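Local coordinates for protein KLLA0C04147p (Kluyveromyces lactis, PDB 5H2A) that probably binds and transfers sterols as a full-length OSBP-family protein (Osh1), of which this chain is the N-terminal ankyrin-repeat domain, at residues A[172-175]-A[176-179]; A[158-161]-A[162-166]. One frame throughout, in Å; residues are numbered along the deposited sequence.

Contact 1. Residues A[172-175]-A[176-179]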
ATOM      1  N   LEU A 172      -1.604 -13.848   5.893  1.00 22.44           N
ATOM      2  CA  LEU A 172      -0.476 -13.444   5.054  1.00 21.92           C
ATOM      3  C   LEU A 172      -0.950 -12.726   3.800  1.00 22.03           C
ATOM      4  O   LEU A 172      -0.390 -11.689   3.417  1.00 20.95           O
ATOM      5  CB  LEU A 172       0.360 -14.672   4.676  1.00 21.80           C
ATOM      6  CG  LEU A 172       1.223 -15.312   5.771  1.00 16.38           C
ATOM      7  CD1 LEU A 172       1.705 -16.668   5.268  1.00 20.42           C
ATOM      8  CD2 LEU A 172       2.420 -14.413   6.102  1.00 17.31           C
ATOM      9  N   ASN A 173      -1.990 -13.258   3.151  1.00 18.93           N
ATOM     10  CA  ASN A 173      -2.521 -12.609   1.953  1.00 22.12           C
ATOM     11  C   ASN A 173      -3.103 -11.243   2.279  1.00 26.01           C
ATOM     12  O   ASN A 173      -2.944 -10.292   1.504  1.00 25.93           O
ATOM     13  CB  ASN A 173      -3.574 -13.505   1.301  1.00 24.15           C
ATOM     14  CG  ASN A 173      -2.959 -14.582   0.436  1.00 29.39           C
ATOM     15  OD1 ASN A 173      -1.863 -14.415  -0.088  1.00 29.99           O
ATOM     16  ND2 ASN A 173      -3.673 -15.681   0.264  1.00 30.41           N
ATOM     17  N   SER A 174      -3.793 -11.134   3.415  1.00 26.59           N
ATOM     18  CA  SER A 174      -4.358  -9.853   3.826  1.00 27.03           C
ATOM     19  C   SER A 174      -3.260  -8.826   4.074  1.00 27.62           C
ATOM     20  O   SER A 174      -3.367  -7.665   3.642  1.00 25.56           O
ATOM     21  CB  SER A 174      -5.214 -10.046   5.081  1.00 31.66           C
ATOM     22  OG  SER A 174      -5.776  -8.818   5.496  1.00 37.22           O
ATOM     23  N   ILE A 175      -2.177  -9.240   4.735  1.00 20.85           N
ATOM     24  CA  ILE A 175      -1.064  -8.320   4.982  1.00 19.34           C
ATOM     25  C   ILE A 175      -0.504  -7.793   3.668  1.00 19.93           C
ATOM     26  O   ILE A 175      -0.284  -6.586   3.503  1.00 21.93           O
ATOM     27  CB  ILE A 175       0.025  -9.011   5.826  1.00 21.02           C
ATOM     28  CG1 ILE A 175      -0.501  -9.267   7.242  1.00 25.11           C
ATOM     29  CG2 ILE A 175       1.265  -8.165   5.881  1.00 20.42           C
ATOM     30  CD1 ILE A 175       0.426 -10.147   8.103  1.00 22.00           C
ATOM     31  N   LEU A 176      -0.261  -8.681   2.707  1.00 17.47           N
ATOM     32  CA  LEU A 176       0.354  -8.214   1.472  1.00 21.66           C
ATOM     33  C   LEU A 176      -0.640  -7.589   0.504  1.00 26.01           C
ATOM     34  O   LEU A 176      -0.211  -7.055  -0.521  1.00 26.74           O
ATOM     35  CB  LEU A 176       1.114  -9.359   0.783  1.00 23.45           C
ATOM     36  CG  LEU A 176       2.414  -9.799   1.468  1.00 35.18           C
ATOM     37  CD1 LEU A 176       3.233 -10.653   0.516  1.00 38.43           C
ATOM     38  CD2 LEU A 176       3.236  -8.601   1.938  1.00 37.36           C
ATOM     39  N   SER A 177      -1.943  -7.607   0.810  1.00 24.14           N
ATOM     40  CA  SER A 177      -2.898  -6.908  -0.047  1.00 30.52           C
ATOM     41  C   SER A 177      -2.815  -5.389   0.108  1.00 32.15           C
ATOM     42  O   SER A 177      -3.354  -4.666  -0.735  1.00 30.23           O
ATOM     43  CB  SER A 177      -4.324  -7.397   0.241  1.00 29.05           C
ATOM     44  OG  SER A 177      -4.768  -6.990   1.527  1.00 30.07           O
ATOM     45  N   ASN A 178      -2.167  -4.893   1.165  1.00 28.07           N
ATOM     46  CA  ASN A 178      -1.896  -3.464   1.323  1.00 22.43           C
ATOM     47  C   ASN A 178      -0.588  -3.152   0.612  1.00 24.20           C
ATOM     48  O   ASN A 178       0.473  -3.630   1.050  1.00 22.36           O
ATOM     49  CB  ASN A 178      -1.805  -3.112   2.808  1.00 25.04           C
ATOM     50  CG  ASN A 178      -1.539  -1.630   3.071  1.00 25.30           C
ATOM     51  OD1 ASN A 178      -1.139  -0.875   2.185  1.00 25.56           O
ATOM     52  ND2 ASN A 178      -1.747  -1.217   4.312  1.00 29.24           N
ATOM     53  N   PRO A 179      -0.594  -2.353  -0.468  1.00 24.97           N
ATOM     54  CA  PRO A 179       0.659  -2.059  -1.182  1.00 24.12           C
ATOM     55  C   PRO A 179       1.726  -1.446  -0.298  1.00 20.59           C
ATOM     56  O   PRO A 179       2.922  -1.617  -0.569  1.00 18.86           O
ATOM     57  CB  PRO A 179       0.222  -1.070  -2.284  1.00 26.36           C
ATOM     58  CG  PRO A 179      -1.242  -1.272  -2.428  1.00 32.79           C
ATOM     59  CD  PRO A 179      -1.757  -1.680  -1.075  1.00 28.47           C
TER
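Ser177 folds its hydroxyl back onto the carbonyl of Ser174, one turn earlier, with OG of Ser177 2.6 Å from O of Ser174. The oxygen takes the place between backbone N and carbonyl carbon (chi1 69°), which swings it toward the preceding turn. Ser174 O accepts a second bond, from the backbone N of Ser177 at 3.2 Å, and the two donors arrive differently: the hydroxyl is tilted only 22° from the carbonyl plane, whereas the amide stands well above it.

Among the backbone bonds, Leu176 N to Leu172 O (3.1 Å) is the last well-formed i to i-4 bond. Beyond it, Ser177 N reaches Asn173 O only weakly, and Asn178 N makes a long, weak bond of 3.4 Å to Ile175 O. The pattern is that of a helix coming to its end, here helix 169-176, before a short turn into helix 179-184 of this ankyrin domain. Asn178 is the N-cap of that next helix: with CG anti to the backbone N (chi1 -179°), its OD1 accepts from N of Arg180. Asn181 ND2 also bonds to Ile175 O, tying the two helices across the turn.

Apolar contact between the segments is slight. CG2 of Ile175 lies 4.4 Å from CD2 of Leu176, and CB and CG of Leu176 rest near the Leu172 carbonyl oxygen. Leu176 packs instead on Trp213 and His217, while Ile175 turns to Glu159 and Leu185. Asn173 OD1 is held by the indole NE1 of Trp213.

Contact 2. Residues A[158-161]-A[162-166]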
ATOM      1  N   GLN A 158       5.974  -7.594  13.016  1.00 20.68           N
ATOM      2  CA  GLN A 158       5.559  -8.524  14.067  1.00 24.80           C
ATOM      3  C   GLN A 158       4.301  -9.287  13.658  1.00 23.22           C
ATOM      4  O   GLN A 158       4.199 -10.509  13.867  1.00 20.77           O
ATOM      5  CB  GLN A 158       5.349  -7.735  15.366  1.00 28.58           C
ATOM      6  CG  GLN A 158       4.993  -8.540  16.600  1.00 42.75           C
ATOM      7  CD  GLN A 158       4.905  -7.630  17.823  1.00 60.67           C
ATOM      8  OE1 GLN A 158       3.957  -6.851  17.962  1.00 65.93           O
ATOM      9  NE2 GLN A 158       5.917  -7.688  18.687  1.00 60.87           N
ATOM     10  N   GLU A 159       3.343  -8.590  13.037  1.00 21.17           N
ATOM     11  CA  GLU A 159       2.143  -9.256  12.534  1.00 19.31           C
ATOM     12  C   GLU A 159       2.487 -10.274  11.441  1.00 21.04           C
ATOM     13  O   GLU A 159       1.928 -11.380  11.415  1.00 19.90           O
ATOM     14  CB  GLU A 159       1.151  -8.208  12.020  1.00 21.84           C
ATOM     15  CG  GLU A 159      -0.148  -8.810  11.507  1.00 26.58           C
ATOM     16  CD  GLU A 159      -1.199  -7.759  11.146  1.00 33.55           C
ATOM     17  OE1 GLU A 159      -2.262  -8.135  10.607  1.00 31.45           O
ATOM     18  OE2 GLU A 159      -0.968  -6.562  11.410  1.00 30.80           O
ATOM     19  N   PHE A 160       3.415  -9.916  10.537  1.00 18.22           N
ATOM     20  CA  PHE A 160       3.879 -10.835   9.493  1.00 18.98           C
ATOM     21  C   PHE A 160       4.452 -12.108  10.115  1.00 20.80           C
ATOM     22  O   PHE A 160       4.082 -13.228   9.739  1.00 19.21           O
ATOM     23  CB  PHE A 160       4.934 -10.110   8.641  1.00 17.00           C
ATOM     24  CG  PHE A 160       5.129 -10.660   7.227  1.00 18.66           C
ATOM     25  CD1 PHE A 160       4.074 -11.141   6.478  1.00 19.74           C
ATOM     26  CD2 PHE A 160       6.386 -10.584   6.626  1.00 22.28           C
ATOM     27  CE1 PHE A 160       4.282 -11.589   5.166  1.00 22.91           C
ATOM     28  CE2 PHE A 160       6.596 -11.025   5.323  1.00 18.22           C
ATOM     29  CZ  PHE A 160       5.546 -11.526   4.595  1.00 18.30           C
ATOM     30  N   ARG A 161       5.344 -11.947  11.095  1.00 17.02           N
ATOM     31  CA  ARG A 161       5.938 -13.098  11.779  1.00 19.22           C
ATOM     32  C   ARG A 161       4.870 -13.960  12.451  1.00 24.40           C
ATOM     33  O   ARG A 161       4.936 -15.197  12.411  1.00 21.00           O
ATOM     34  CB  ARG A 161       6.973 -12.588  12.787  1.00 23.50           C
ATOM     35  CG  ARG A 161       7.731 -13.653  13.580  1.00 28.00           C
ATOM     36  CD  ARG A 161       8.603 -14.511  12.660  1.00 23.35           C
ATOM     37  NE  ARG A 161       7.976 -15.805  12.385  1.00 23.28           N
ATOM     38  CZ  ARG A 161       8.599 -16.792  11.754  1.00 23.11           C
ATOM     39  NH1 ARG A 161       9.845 -16.601  11.324  1.00 20.46           N
ATOM     40  NH2 ARG A 161       7.983 -17.951  11.558  1.00 23.90           N
ATOM     41  N   GLN A 162       3.862 -13.320  13.053  1.00 26.13           N
ATOM     42  CA  GLN A 162       2.768 -14.052  13.683  1.00 23.48           C
ATOM     43  C   GLN A 162       1.969 -14.865  12.665  1.00 22.00           C
ATOM     44  O   GLN A 162       1.567 -16.007  12.936  1.00 22.83           O
ATOM     45  CB  GLN A 162       1.853 -13.068  14.421  1.00 26.61           C
ATOM     46  CG  GLN A 162       0.853 -13.751  15.350  1.00 39.33           C
ATOM     47  CD  GLN A 162       1.540 -14.616  16.402  1.00 59.17           C
ATOM     48  OE1 GLN A 162       2.494 -14.182  17.052  1.00 66.63           O
ATOM     49  NE2 GLN A 162       1.062 -15.849  16.565  1.00 62.28           N
ATOM     50  N   ALA A 163       1.694 -14.286  11.499  1.00 20.78           N
ATOM     51  CA  ALA A 163       0.975 -15.026  10.472  1.00 19.04           C
ATOM     52  C   ALA A 163       1.762 -16.247  10.016  1.00 22.16           C
ATOM     53  O   ALA A 163       1.170 -17.303   9.766  1.00 23.17           O
ATOM     54  CB  ALA A 163       0.655 -14.121   9.274  1.00 19.80           C
ATOM     55  N   PHE A 164       3.094 -16.128   9.890  1.00 16.78           N
ATOM     56  CA  PHE A 164       3.900 -17.313   9.591  1.00 19.00           C
ATOM     57  C   PHE A 164       3.822 -18.328  10.732  1.00 17.82           C
ATOM     58  O   PHE A 164       3.689 -19.534  10.488  1.00 19.27           O
ATOM     59  CB  PHE A 164       5.367 -16.935   9.335  1.00 20.40           C
ATOM     60  CG  PHE A 164       5.623 -16.366   7.952  1.00 18.58           C
ATOM     61  CD1 PHE A 164       5.472 -17.158   6.830  1.00 20.28           C
ATOM     62  CD2 PHE A 164       6.019 -15.048   7.794  1.00 22.36           C
ATOM     63  CE1 PHE A 164       5.709 -16.650   5.559  1.00 21.78           C
ATOM     64  CE2 PHE A 164       6.261 -14.522   6.527  1.00 21.01           C
ATOM     65  CZ  PHE A 164       6.103 -15.321   5.410  1.00 18.08           C
ATOM     66  N   ASN A 165       3.939 -17.858  11.983  1.00 20.94           N
ATOM     67  CA  ASN A 165       3.851 -18.776  13.127  1.00 21.11           C
ATOM     68  C   ASN A 165       2.531 -19.533  13.131  1.00 26.08           C
ATOM     69  O   ASN A 165       2.489 -20.703  13.528  1.00 25.92           O
ATOM     70  CB  ASN A 165       4.018 -18.024  14.454  1.00 18.92           C
ATOM     71  CG  ASN A 165       5.425 -17.507  14.668  1.00 24.16           C
ATOM     72  OD1 ASN A 165       6.359 -17.923  14.001  1.00 29.57           O
ATOM     73  ND2 ASN A 165       5.580 -16.619  15.632  1.00 28.01           N
ATOM     74  N   ASN A 166       1.452 -18.900  12.675  1.00 27.54           N
ATOM     75  CA  ASN A 166       0.130 -19.520  12.608  1.00 29.14           C
ATOM     76  C   ASN A 166      -0.127 -20.291  11.320  1.00 25.69           C
ATOM     77  O   ASN A 166      -1.228 -20.834  11.157  1.00 25.26           O
ATOM     78  CB  ASN A 166      -0.959 -18.451  12.767  1.00 28.18           C
ATOM     79  CG  ASN A 166      -0.896 -17.756  14.106  1.00 33.36           C
ATOM     80  OD1 ASN A 166      -0.274 -18.262  15.042  1.00 31.86           O
ATOM     81  ND2 ASN A 166      -1.554 -16.590  14.214  1.00 29.52           N
TER
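Phe164 N bonds to Phe160 O (3.1 Å), one of five consecutive i to i-4 bonds that run from Gln158 O through to Asn166 N. This is the C-terminal end of the long helix 139-165 in the ankyrin domain. The two phenylalanines, one turn apart, form a T-shaped pair: CE2 of Phe164 stands 3.6 Å above the plane of the Phe160 ring, over its centre, with the ring planes at 62°. Phe160 CG is anti to the backbone N (chi1 -157°), whereas CG of Phe164 lies beside its own backbone N (chi1 -78°), and this brings the rings side by side, pointing the same way. Leu172 and Trp213 also touch Phe160, and Leu210 and Ile214 touch Phe164. An alanine at Phe160 is likely to leave the edge of Phe164 without a face to rest on and open a gap beside Leu172 and Trp213.

On another side of the helix, Arg161 bends at chi2 and chi3 to bring its guanidinium over the following turn. NH1 makes a salt bridge with Glu201, while CB of Phe164 lies 3.6 Å from NH2. OD1 of Asn165 accepts two weak bonds from Arg161, from NE at 3.1 Å and NH2 at 2.9 Å.

How the contacts relate
Helices 139-165 and 169-176 follow one another in the chain, and contacts 2 and 1 lie within a turn or two of where each ends, their centres about 12 Å apart. They meet directly: CD2 of Leu172 packs on CE1 of Phe160 at 3.5 Å and on CB of Ala163, while CD1 of Ile175 lies against Glu159. Both contacts combine buried and exposed residues. The core side of contact 2 is largely aromatic and that of contact 1 aliphatic; Phe160 and Phe164 of the former and Leu172 and Leu176 of the latter meet helix 208-215. Contact 2 has charged Arg161 and Glu159 beside neutral amides, whereas the polar side chains of contact 1 are all neutral.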